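Local atomic coordinates of proteinase K (PDB entry 2B6N), a protein that probably cleaves peptide bonds within proteins as a calcium-binding serine endopeptidase of the subtilase (S8) family, this chain being its catalytic domain. Residues Val178-Ser183 against Ser188-Tyr193; Asn92-Arg97 against Ile114-Asn119; Pro228-Val233 against Asn251-Arg256; Ser208-Ser213 against Asn218-Thr223; Thr40-Leu43 against Glu48-Gly51. All blocks are in the same frame, centred on the assembly; numbering follows the deposited sequence.

How the interactions relate
Along the chain the order is interaction 5, 2, 1, 4 and 3, all within the subtilase catalytic domain. Interactions 1 and 2 both reach the seven-stranded parallel sheet, with centres about 26 Å apart on opposite sides of the chain's centre. Interaction 3 packs against interaction 1 where Val178 of strand 176-181 meets Val230 of helix 223-240. Interaction 4 touches interaction 1 through Phe190 and Gly222, and lies about 12 Å, centre to centre, from interaction 5, which in turn touches interaction 2. Interactions 1, 4 and 5 thus involve loops or a hairpin near the predicted Asp39-His72-Ser224 triad, while 2 and 3 are packing among the sheet and helices of the fold.

Interaction 1 (Val178-Ser183 against Ser188-Tyr193); sequences VGSTTS and SSFSNY. With SO4 (sulfate ion), chain D.
Ser191 OG makes two bonds, one as acceptor and one as donor: it receives a nearly straight bond from Ser180 N (2.9 Å, 174°) and donates its own proton to Asn192 O at 2.8 Å, in the carbonyl plane and on a lone pair. With the proton spent within the loop, the oxygen serves as acceptor for the strand amide. At the other end Ser180 OG and Ser188 OG meet at 2.7 Å, and Ser204 OG gives Ser188 OG a further partner. Beside them Ser188 N reaches Ser180 O at 2.9 Å from above the carbonyl plane. Small hydroxyl residues suit these places, for they satisfy buried polar groups in little room. Phe190, its CG in the crowded position between backbone N and carbonyl carbon (chi1 52°), swings its ring back over the turn, where Ser188 CB lies over one face and Ser180 OG approaches obliquely, 3.6 Å from Phe190 CZ. On the outer side, Ser189 N (2.8 Å to O3) and Ser189 OG (2.6 Å to O2) hold a sulfate, probably from the crystallisation liquor. The whole is a type I turn, Ser188 to Ser191, tied back onto strand 176-181 of the parallel subtilase sheet, near Ser224, the predicted nucleophile.

Interaction 2 (Asn92-Arg97 against Ile114-Asn119); sequences NVVGVR and INWVKN
With CG trans to the backbone nitrogen (chi1 -171°) and the indole turned square to the plane of CA, CB and CG (chi2 90°), Trp116 carries its six-membered ring out from the helix and across to Val94 and Val96 of the strand. Val96 has CG1 trans to its own nitrogen, which leaves CG2, the other branch, to face the helix. CG2 of Val96 lies 3.8 Å from Trp116 CE3, approaching the ring at a slant, and the same methyl is 4.0 Å from Val117 CG2, a methyl-to-methyl meeting. One branch of one valine therefore fits between the indole and its neighbour on the helix. Val94 adds a looser touch, CG1 to Trp116 CZ3 at 4.2 Å, its side chain crossing that of the tryptophan at about a right angle. Strand 92-97 and helix 107-120 belong to a beta-alpha-beta crossover that continues into strand 125-129, the chain passing over the intervening strand 34-39 on the way. The two short segments run roughly antiparallel, at 146°, with their axes 9.6 Å apart, as expected when a helix returns across a parallel sheet. Phe36 of the strand being crossed lies against both Trp116 and Val117 and so completes the apolar layer, while another side of the helix packs on helix 137-148. Valines suit the strand because beta-branched side chains favour extended backbone and present compact methyls, whereas the broad indole spans from Val94 to Val96.

Interaction 3 (Pro228-Val233 against Asn251-Arg256); sequences PHVAGV and NLLKTR
Leu253 spreads its two methyls over a pair of valines on the neighbouring helix: CD1 rests against Val230 CG1 at 3.9 Å, and CD2 against Val233 CG1 at 3.7 Å. Val230 and Val233 stand three residues apart, close to one helical turn, so both lie along the same side of helix 223-240 and the forked end of a leucine can touch each with a separate branch. In Leu253, CG sits opposite the carbonyl carbon (chi1 -79°), and the chain then extends with chi2 164°, carrying the fork outward from helix 246-256. Both valines hold CG1 opposite their backbone nitrogen, and in each case that branch makes the touch. The approach is oblique for both pairs, with the helix backbones no nearer than 8.0 Å between the CA atoms of Val233 and Leu253, a spacing that valine and leucine bridge together.

The pair of helices forms part of the layer lying against one side of the parallel sheet. Val230 also meets Ile176 and Val178 of strand 176-181, as well as Ile199 and Ala201 of strand 199-202, while Leu253 touches Ile176. At the margin Arg256 pairs with Glu240 in a salt bridge and with Tyr237 in a cation-pi contact. The contact between the two segments is thus made of methyl groups alone: it has shape and dispersion to hold it but no directional bond, and its stability should rest largely on the exclusion of water from these three buried side chains.

Interaction 4 (Ser208-Ser213 against Asn218-Thr223); sequences SSWYTS and NTISGT
Strands 206-209 and 217-220 form a beta hairpin, and Ser208 and Asn218 make an antiparallel hydrogen-bonded pair within it. Two backbone bonds join them: Ser208 N to Asn218 O at 3.1 Å (157°) and Asn218 N to Ser208 O at 3.0 Å (149°). Asn218 O is shared, as His75 NE2 of helix 72-81 also donates to it, while Ser208 OG bonds to His75 O, so the hairpin is tied to that helix from both strands. Further on, Ser221 bonds through its backbone to the bound peptide.

Packing on the indole comes next. The Asn218 side chain runs alongside Trp210, pointing the same way, its CB 3.5 Å from Trp210 CE3, with the amide upright over one face of the indole (planes 81° apart). Tyr211 CD2 is 3.6 Å above the opposite face, offset toward the rim, so the indole is held between two neighbours. A broad flat side chain suits this place, spanning the strand ends.

Apolar packing completes the account. The side chain of Ile220 lies about 5 Å from that of His72, a predicted charge-relay residue. Ile220 CD1 meets Trp210 CZ3 at 3.9 Å, crossing it at about a right angle.

Interaction 5 (Thr40-Leu43 against Glu48-Gly51); sequences TGVL and EFGG
The ring of Phe49 takes Leu43 O at its edge, close to the ring plane and 3.5 Å from CE1, while Val42 CG1 comes up obliquely, 3.7 Å from Phe49 CE1 and 3.9 Å from Phe49 CZ. An edge suits a carbonyl oxygen, since the C-H rim carries a slight positive charge and the pi face would not. Val42 offers the branch opposite its backbone nitrogen (chi1 179°), and Phe49, with CG turned to lie opposite its carbonyl carbon (chi1 -56°), carries the ring across to the other backbone, the nearest CA atoms, in Leu43 and Phe49, being 9.1 Å apart. A long, flat phenylalanine meeting a compact valine suits this span. Gly41, Gly50 and Gly51 all have positive phi, backbone shapes that favour glycine. Glu48, next to the phenylalanine, has OE1 gripped by two amides, Thr84 N and Tyr85 N, which fixes that end of the loop. Both segments lie in the loop between strands 34-39 and 53-58. Phe49 and Val42 rest on Ala77 of helix 72-81, Phe49 also meets Ser209 of strand 206-209, and Val42 CG2 reaches Gly95 of strand 92-97 in the sheet beside it.

Interaction 1 (Val178-Ser183 against Ser188-Tyr193)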
# COMPACT_ATOMS: atom_id res chain seq x y z
N VAL A 178 -3.52 -2.17 -7.37
CA VAL A 178 -4.64 -1.63 -6.58
C VAL A 178 -5.20 -0.36 -7.21
O VAL A 178 -4.48 0.63 -7.37
CB VAL A 178 -4.18 -1.37 -5.10
CG1 VAL A 178 -5.36 -0.92 -4.23
CG2 VAL A 178 -3.51 -2.63 -4.51
N GLY A 179 -6.48 -0.41 -7.60
CA GLY A 179 -7.19 0.79 -8.03
C GLY A 179 -7.79 1.53 -6.84
O GLY A 179 -7.84 0.99 -5.73
N SER A 180 -8.23 2.76 -7.08
CA SER A 180 -8.69 3.68 -6.03
C SER A 180 -10.21 3.91 -6.08
O SER A 180 -10.77 4.06 -7.17
CB SER A 180 -7.99 5.03 -6.20
OG SER A 180 -8.48 5.98 -5.28
N THR A 181 -10.85 3.97 -4.90
CA THR A 181 -12.27 4.33 -4.80
C THR A 181 -12.52 5.55 -3.92
O THR A 181 -11.65 5.94 -3.14
CB THR A 181 -13.12 3.18 -4.21
OG1 THR A 181 -12.64 2.88 -2.89
CG2 THR A 181 -13.03 1.91 -5.09
N THR A 182 -13.73 6.10 -4.04
CA THR A 182 -14.20 7.20 -3.20
C THR A 182 -15.10 6.68 -2.08
O THR A 182 -15.45 5.50 -2.04
CB THR A 182 -14.99 8.22 -4.01
OG1 THR A 182 -16.28 7.67 -4.32
CG2 THR A 182 -14.25 8.58 -5.32
N SER A 183 -15.49 7.59 -1.18
CA SER A 183 -16.34 7.23 -0.03
C SER A 183 -17.77 6.84 -0.40
O SER A 183 -18.51 6.37 0.47
CB SER A 183 -16.34 8.34 1.03
OG SER A 183 -16.86 9.56 0.51
N SER A 188 -12.44 6.21 -8.22
CA SER A 188 -11.93 7.58 -8.23
C SER A 188 -11.71 8.03 -9.66
O SER A 188 -11.26 7.23 -10.49
CB SER A 188 -10.61 7.67 -7.44
OG SER A 188 -10.77 7.19 -6.10
N SER A 189 -11.99 9.30 -9.96
CA SER A 189 -11.94 9.78 -11.36
C SER A 189 -10.58 9.57 -12.04
O SER A 189 -10.51 9.41 -13.27
CB SER A 189 -12.33 11.25 -11.44
OG SER A 189 -11.42 12.04 -10.70
N PHE A 190 -9.51 9.60 -11.24
CA PHE A 190 -8.15 9.48 -11.73
C PHE A 190 -7.68 8.02 -11.79
O PHE A 190 -6.62 7.76 -12.31
CB PHE A 190 -7.19 10.27 -10.81
CG PHE A 190 -7.34 9.89 -9.36
CD1 PHE A 190 -6.80 8.71 -8.89
CD2 PHE A 190 -8.06 10.70 -8.49
CE1 PHE A 190 -6.96 8.32 -7.55
CE2 PHE A 190 -8.22 10.34 -7.16
CZ PHE A 190 -7.67 9.16 -6.68
N SER A 191 -8.43 7.09 -11.20
CA SER A 191 -7.89 5.72 -11.03
C SER A 191 -7.70 5.00 -12.37
O SER A 191 -8.63 4.92 -13.20
CB SER A 191 -8.77 4.85 -10.12
OG SER A 191 -8.12 3.58 -9.89
N ASN A 192 -6.51 4.46 -12.57
CA ASN A 192 -6.32 3.51 -13.65
C ASN A 192 -7.19 2.29 -13.38
O ASN A 192 -7.67 2.09 -12.26
CB ASN A 192 -4.85 3.12 -13.80
CG ASN A 192 -4.02 4.24 -14.40
OD1 ASN A 192 -4.55 5.23 -14.91
ND2 ASN A 192 -2.70 4.09 -14.35
N TYR A 193 -7.39 1.46 -14.40
CA TYR A 193 -8.43 0.45 -14.39
C TYR A 193 -8.00 -0.68 -15.34
O TYR A 193 -6.94 -0.61 -16.00
CB TYR A 193 -9.78 1.07 -14.82
CG TYR A 193 -9.74 1.75 -16.16
CD1 TYR A 193 -9.77 1.01 -17.34
CD2 TYR A 193 -9.64 3.15 -16.26
CE1 TYR A 193 -9.71 1.62 -18.59
CE2 TYR A 193 -9.59 3.78 -17.52
CZ TYR A 193 -9.63 2.99 -18.67
OH TYR A 193 -9.57 3.56 -19.91
S SO4 D . -12.49 11.90 -7.17
O1 SO4 D . -13.56 12.76 -6.65
O2 SO4 D . -11.68 12.61 -8.16
O3 SO4 D . -13.09 10.74 -7.83
O4 SO4 D . -11.62 11.56 -6.05

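Interaction 2 (Asn92-Arg97 against Ile114-Asn119)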
# COMPACT_ATOMS: atom_id res chain seq x y z
N ASN A 92 5.62 -4.07 11.84
CA ASN A 92 6.91 -3.38 11.70
C ASN A 92 6.98 -2.68 10.35
O ASN A 92 6.52 -3.22 9.35
CB ASN A 92 8.06 -4.37 11.85
CG ASN A 92 7.97 -5.11 13.15
OD1 ASN A 92 8.04 -4.49 14.21
ND2 ASN A 92 7.75 -6.43 13.09
N VAL A 93 7.53 -1.47 10.34
CA VAL A 93 7.59 -0.63 9.15
C VAL A 93 9.06 -0.37 8.84
O VAL A 93 9.81 0.05 9.72
CB VAL A 93 6.86 0.72 9.35
CG1 VAL A 93 7.06 1.66 8.12
CG2 VAL A 93 5.37 0.49 9.59
N VAL A 94 9.45 -0.65 7.60
CA VAL A 94 10.81 -0.40 7.13
C VAL A 94 10.80 0.51 5.89
O VAL A 94 10.24 0.17 4.85
CB VAL A 94 11.59 -1.72 6.84
CG1 VAL A 94 13.01 -1.39 6.28
CG2 VAL A 94 11.71 -2.57 8.08
N GLY A 95 11.43 1.67 6.02
CA GLY A 95 11.54 2.60 4.91
C GLY A 95 12.64 2.23 3.92
O GLY A 95 13.80 1.99 4.30
N VAL A 96 12.26 2.15 2.65
CA VAL A 96 13.20 1.93 1.55
C VAL A 96 13.05 3.14 0.63
O VAL A 96 12.07 3.23 -0.10
CB VAL A 96 12.94 0.59 0.82
CG1 VAL A 96 14.00 0.34 -0.25
CG2 VAL A 96 12.97 -0.54 1.84
N ARG A 97 13.98 4.09 0.74
CA ARG A 97 13.83 5.36 0.02
C ARG A 97 14.39 5.29 -1.40
O ARG A 97 15.62 5.15 -1.62
CB ARG A 97 14.43 6.52 0.84
CG ARG A 97 14.41 7.86 0.08
CD ARG A 97 14.87 9.01 0.98
NE ARG A 97 14.71 10.32 0.33
CZ ARG A 97 15.69 11.21 0.13
NH1 ARG A 97 16.94 10.98 0.53
NH2 ARG A 97 15.40 12.36 -0.48
N ILE A 114 13.72 -2.53 -4.77
CA ILE A 114 13.01 -3.81 -4.89
C ILE A 114 13.97 -4.95 -4.51
O ILE A 114 13.64 -5.81 -3.68
CB ILE A 114 12.48 -4.05 -6.32
CG1 ILE A 114 11.42 -3.00 -6.69
CG2 ILE A 114 11.89 -5.45 -6.45
CD1 ILE A 114 11.15 -2.86 -8.20
N ASN A 115 15.16 -4.93 -5.11
CA ASN A 115 16.15 -5.96 -4.86
C ASN A 115 16.54 -5.95 -3.40
O ASN A 115 16.70 -7.01 -2.80
CB ASN A 115 17.38 -5.80 -5.75
CG ASN A 115 17.10 -6.09 -7.23
OD1 ASN A 115 16.13 -6.77 -7.58
ND2 ASN A 115 17.97 -5.59 -8.10
N TRP A 116 16.69 -4.75 -2.83
CA TRP A 116 17.05 -4.63 -1.41
C TRP A 116 16.06 -5.38 -0.53
O TRP A 116 16.47 -6.14 0.35
CB TRP A 116 17.21 -3.17 -0.95
CG TRP A 116 17.79 -3.07 0.44
CD1 TRP A 116 19.11 -3.00 0.79
CD2 TRP A 116 17.06 -3.11 1.67
NE1 TRP A 116 19.25 -2.96 2.15
CE2 TRP A 116 18.01 -3.03 2.72
CE3 TRP A 116 15.70 -3.19 1.98
CZ2 TRP A 116 17.63 -3.02 4.07
CZ3 TRP A 116 15.32 -3.18 3.33
CH2 TRP A 116 16.29 -3.10 4.35
N VAL A 117 14.76 -5.17 -0.76
CA VAL A 117 13.72 -5.90 -0.01
C VAL A 117 13.86 -7.42 -0.19
O VAL A 117 13.85 -8.16 0.81
CB VAL A 117 12.28 -5.43 -0.38
CG1 VAL A 117 11.20 -6.28 0.35
CG2 VAL A 117 12.09 -3.94 -0.04
N LYS A 118 13.98 -7.87 -1.44
CA LYS A 118 14.20 -9.29 -1.76
C LYS A 118 15.36 -9.88 -0.95
O LYS A 118 15.23 -10.97 -0.37
CB LYS A 118 14.46 -9.48 -3.26
CG LYS A 118 14.73 -10.94 -3.66
CD LYS A 118 14.93 -11.08 -5.14
CE LYS A 118 16.28 -10.54 -5.59
NZ LYS A 118 16.39 -10.59 -7.08
N ASN A 119 16.47 -9.15 -0.90
CA ASN A 119 17.67 -9.66 -0.26
C ASN A 119 17.68 -9.54 1.26
O ASN A 119 18.42 -10.27 1.92
CB ASN A 119 18.93 -9.03 -0.89
CG ASN A 119 19.05 -9.36 -2.37
OD1 ASN A 119 18.66 -10.44 -2.81
ND2 ASN A 119 19.57 -8.42 -3.13

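Interaction 3 (Pro228-Val233 against Asn251-Arg256)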
# COMPACT_ATOMS: atom_id res chain seq x y z
N PRO A 228 -1.50 1.13 0.08
CA PRO A 228 -1.20 0.78 1.47
C PRO A 228 -2.37 0.19 2.28
O PRO A 228 -2.15 -0.53 3.26
CB PRO A 228 -0.74 2.11 2.09
CG PRO A 228 -1.32 3.14 1.22
CD PRO A 228 -1.20 2.55 -0.17
N HIS A 229 -3.62 0.50 1.90
CA HIS A 229 -4.74 -0.18 2.59
C HIS A 229 -4.59 -1.68 2.34
O HIS A 229 -4.75 -2.50 3.27
CB HIS A 229 -6.11 0.31 2.08
CG HIS A 229 -6.50 1.69 2.54
ND1 HIS A 229 -6.07 2.83 1.89
CD2 HIS A 229 -7.32 2.11 3.53
CE1 HIS A 229 -6.60 3.90 2.48
NE2 HIS A 229 -7.35 3.48 3.49
N VAL A 230 -4.30 -2.05 1.09
CA VAL A 230 -4.15 -3.46 0.70
C VAL A 230 -2.92 -4.10 1.33
O VAL A 230 -2.98 -5.24 1.82
CB VAL A 230 -4.18 -3.64 -0.85
CG1 VAL A 230 -4.03 -5.14 -1.25
CG2 VAL A 230 -5.48 -3.08 -1.42
N ALA A 231 -1.79 -3.38 1.32
CA ALA A 231 -0.58 -3.84 2.00
C ALA A 231 -0.84 -4.10 3.49
O ALA A 231 -0.37 -5.10 4.05
CB ALA A 231 0.56 -2.82 1.82
N GLY A 232 -1.60 -3.20 4.12
CA GLY A 232 -1.95 -3.34 5.53
C GLY A 232 -2.79 -4.59 5.79
O GLY A 232 -2.56 -5.29 6.76
N VAL A 233 -3.73 -4.88 4.89
CA VAL A 233 -4.56 -6.09 5.02
C VAL A 233 -3.75 -7.36 4.77
O VAL A 233 -3.91 -8.35 5.48
CB VAL A 233 -5.84 -6.02 4.14
CG1 VAL A 233 -6.62 -7.36 4.14
CG2 VAL A 233 -6.77 -4.88 4.64
N ASN A 251 -4.72 -14.74 -3.33
CA ASN A 251 -5.99 -15.46 -3.40
C ASN A 251 -6.94 -15.14 -2.25
O ASN A 251 -8.16 -15.01 -2.47
CB ASN A 251 -5.75 -16.98 -3.45
CG ASN A 251 -7.04 -17.76 -3.64
OD1 ASN A 251 -7.45 -18.51 -2.76
ND2 ASN A 251 -7.70 -17.57 -4.78
N LEU A 252 -6.40 -15.00 -1.04
CA LEU A 252 -7.19 -14.71 0.16
C LEU A 252 -7.77 -13.30 0.08
O LEU A 252 -8.92 -13.08 0.41
CB LEU A 252 -6.37 -14.89 1.43
CG LEU A 252 -7.13 -15.09 2.75
CD1 LEU A 252 -8.14 -16.27 2.67
CD2 LEU A 252 -6.11 -15.31 3.84
N LEU A 253 -6.95 -12.35 -0.36
CA LEU A 253 -7.45 -11.00 -0.60
C LEU A 253 -8.64 -11.01 -1.55
O LEU A 253 -9.66 -10.35 -1.31
CB LEU A 253 -6.34 -10.09 -1.18
CG LEU A 253 -5.31 -9.52 -0.19
CD1 LEU A 253 -4.07 -8.99 -0.93
CD2 LEU A 253 -5.94 -8.41 0.65
N LYS A 254 -8.52 -11.79 -2.62
CA LYS A 254 -9.55 -11.86 -3.65
C LYS A 254 -10.79 -12.61 -3.17
O LYS A 254 -11.91 -12.17 -3.46
CB LYS A 254 -9.02 -12.52 -4.92
CG LYS A 254 -8.00 -11.66 -5.68
CD LYS A 254 -7.54 -12.38 -6.94
N THR A 255 -10.61 -13.69 -2.43
CA THR A 255 -11.78 -14.49 -1.97
C THR A 255 -12.52 -13.80 -0.81
O THR A 255 -13.74 -13.98 -0.65
CB THR A 255 -11.44 -15.96 -1.58
OG1 THR A 255 -10.57 -15.98 -0.44
CG2 THR A 255 -10.79 -16.72 -2.72
N ARG A 256 -11.81 -13.00 -0.03
CA ARG A 256 -12.41 -12.28 1.11
C ARG A 256 -13.03 -10.93 0.71
O ARG A 256 -13.82 -10.36 1.47
CB ARG A 256 -11.37 -12.09 2.23
CG ARG A 256 -11.14 -13.40 3.02
CD ARG A 256 -10.12 -13.24 4.14
NE ARG A 256 -10.01 -14.44 4.99
CZ ARG A 256 -9.18 -14.54 6.03
NH1 ARG A 256 -8.39 -13.51 6.36
NH2 ARG A 256 -9.14 -15.65 6.76

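Interaction 4 (Ser208-Ser213 against Asn218-Thr223)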
# COMPACT_ATOMS: atom_id res chain seq x y z
N SER A 208 -3.79 10.53 6.85
CA SER A 208 -2.70 9.72 7.44
C SER A 208 -1.61 10.66 7.96
O SER A 208 -1.77 11.88 7.94
CB SER A 208 -2.13 8.74 6.41
OG SER A 208 -1.28 7.79 7.01
N SER A 209 -0.50 10.08 8.42
CA SER A 209 0.63 10.82 8.95
C SER A 209 1.35 11.61 7.85
O SER A 209 1.19 11.32 6.66
CB SER A 209 1.60 9.83 9.62
OG SER A 209 1.62 8.63 8.86
N TRP A 210 2.12 12.62 8.24
CA TRP A 210 2.86 13.47 7.30
C TRP A 210 4.19 13.85 7.95
O TRP A 210 4.32 13.77 9.17
CB TRP A 210 2.04 14.74 6.99
CG TRP A 210 2.52 15.57 5.80
CD1 TRP A 210 3.02 16.85 5.81
CD2 TRP A 210 2.51 15.16 4.43
NE1 TRP A 210 3.32 17.27 4.52
CE2 TRP A 210 3.01 16.24 3.65
CE3 TRP A 210 2.12 13.97 3.77
CZ2 TRP A 210 3.14 16.17 2.26
CZ3 TRP A 210 2.23 13.91 2.38
CH2 TRP A 210 2.75 15.02 1.64
N TYR A 211 5.15 14.26 7.13
CA TYR A 211 6.55 14.36 7.56
C TYR A 211 6.93 15.65 8.30
O TYR A 211 8.02 15.73 8.85
CB TYR A 211 7.47 14.17 6.34
CG TYR A 211 7.73 15.45 5.55
CD1 TYR A 211 8.99 16.05 5.54
CD2 TYR A 211 6.70 16.07 4.83
CE1 TYR A 211 9.23 17.25 4.83
CE2 TYR A 211 6.93 17.25 4.11
CZ TYR A 211 8.19 17.82 4.11
OH TYR A 211 8.40 18.99 3.40
N THR A 212 6.04 16.64 8.32
CA THR A 212 6.42 17.99 8.80
C THR A 212 6.60 18.09 10.33
O THR A 212 7.31 18.99 10.81
CB THR A 212 5.45 19.06 8.29
OG1 THR A 212 4.11 18.69 8.65
CG2 THR A 212 5.54 19.21 6.77
N SER A 213 6.00 17.17 11.09
CA SER A 213 6.24 17.03 12.54
C SER A 213 5.83 15.64 13.01
O SER A 213 5.19 14.87 12.25
CB SER A 213 5.48 18.09 13.34
OG SER A 213 4.14 17.68 13.61
N ASN A 218 -2.01 14.66 6.90
CA ASN A 218 -2.29 15.23 5.59
C ASN A 218 -3.41 14.39 5.00
O ASN A 218 -3.55 13.21 5.37
CB ASN A 218 -1.03 15.20 4.69
CG ASN A 218 -1.10 16.15 3.47
OD1 ASN A 218 -0.15 16.22 2.67
ND2 ASN A 218 -2.20 16.87 3.31
N THR A 219 -4.23 15.01 4.16
CA THR A 219 -5.31 14.31 3.48
C THR A 219 -5.09 14.50 1.99
O THR A 219 -5.09 15.63 1.50
CB THR A 219 -6.70 14.84 3.90
OG1 THR A 219 -6.84 14.68 5.32
CG2 THR A 219 -7.83 14.07 3.21
N ILE A 220 -4.88 13.40 1.28
CA ILE A 220 -4.45 13.43 -0.12
C ILE A 220 -5.13 12.29 -0.87
O ILE A 220 -5.70 11.40 -0.25
CB ILE A 220 -2.90 13.44 -0.30
CG1 ILE A 220 -2.20 12.41 0.57
CG2 ILE A 220 -2.30 14.84 0.02
CD1 ILE A 220 -0.68 12.31 0.31
N SER A 221 -5.07 12.34 -2.20
CA SER A 221 -5.80 11.36 -3.01
C SER A 221 -4.83 10.68 -3.97
O SER A 221 -3.88 11.31 -4.46
CB SER A 221 -6.90 12.04 -3.82
OG SER A 221 -7.89 12.65 -2.98
N GLY A 222 -5.09 9.41 -4.25
CA GLY A 222 -4.29 8.71 -5.25
C GLY A 222 -4.41 7.21 -5.11
O GLY A 222 -4.77 6.71 -4.04
N THR A 223 -4.11 6.48 -6.18
CA THR A 223 -3.88 5.03 -6.06
C THR A 223 -2.72 4.76 -5.09
O THR A 223 -2.64 3.68 -4.51
CB THR A 223 -3.62 4.35 -7.43
OG1 THR A 223 -2.58 5.04 -8.14
CG2 THR A 223 -4.90 4.38 -8.26

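Interaction 5 (Thr40-Leu43 against Glu48-Gly51)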
# COMPACT_ATOMS: atom_id res chain seq x y z
N THR A 40 9.28 7.65 -0.70
CA THR A 40 10.11 8.84 -0.47
C THR A 40 10.86 8.79 0.87
O THR A 40 11.53 9.75 1.23
CB THR A 40 9.28 10.14 -0.49
OG1 THR A 40 8.32 10.13 0.58
CG2 THR A 40 8.57 10.34 -1.83
N GLY A 41 10.74 7.67 1.59
CA GLY A 41 11.30 7.52 2.93
C GLY A 41 10.16 7.55 3.94
O GLY A 41 9.01 7.70 3.55
N VAL A 42 10.47 7.43 5.23
CA VAL A 42 9.45 7.47 6.28
C VAL A 42 9.99 8.29 7.44
O VAL A 42 11.15 8.11 7.83
CB VAL A 42 9.08 6.05 6.83
CG1 VAL A 42 8.04 6.16 7.94
CG2 VAL A 42 8.55 5.14 5.71
N LEU A 43 9.16 9.18 7.98
CA LEU A 43 9.52 9.87 9.22
C LEU A 43 9.37 8.86 10.37
O LEU A 43 8.28 8.68 10.92
CB LEU A 43 8.64 11.12 9.45
CG LEU A 43 9.04 11.97 10.67
CD1 LEU A 43 10.34 12.74 10.41
CD2 LEU A 43 7.91 12.92 11.09
N GLU A 48 2.59 8.20 15.11
CA GLU A 48 1.84 7.06 14.55
C GLU A 48 2.51 5.70 14.68
O GLU A 48 1.82 4.67 14.76
CB GLU A 48 1.47 7.33 13.08
CG GLU A 48 0.24 8.25 12.91
CD GLU A 48 -1.02 7.65 13.50
OE1 GLU A 48 -1.60 6.74 12.89
OE2 GLU A 48 -1.41 8.10 14.59
N PHE A 49 3.84 5.67 14.67
CA PHE A 49 4.55 4.40 14.56
C PHE A 49 4.98 3.82 15.90
O PHE A 49 5.24 2.63 16.00
CB PHE A 49 5.76 4.52 13.60
CG PHE A 49 5.38 5.01 12.24
CD1 PHE A 49 5.83 6.24 11.76
CD2 PHE A 49 4.49 4.26 11.45
CE1 PHE A 49 5.45 6.70 10.50
CE2 PHE A 49 4.10 4.71 10.19
CZ PHE A 49 4.58 5.93 9.72
N GLY A 50 5.06 4.68 16.92
CA GLY A 50 5.41 4.22 18.26
C GLY A 50 6.66 3.35 18.30
O GLY A 50 6.71 2.35 19.02
N GLY A 51 7.69 3.72 17.54
CA GLY A 51 8.91 2.92 17.56
C GLY A 51 8.98 1.79 16.54
O GLY A 51 10.06 1.23 16.33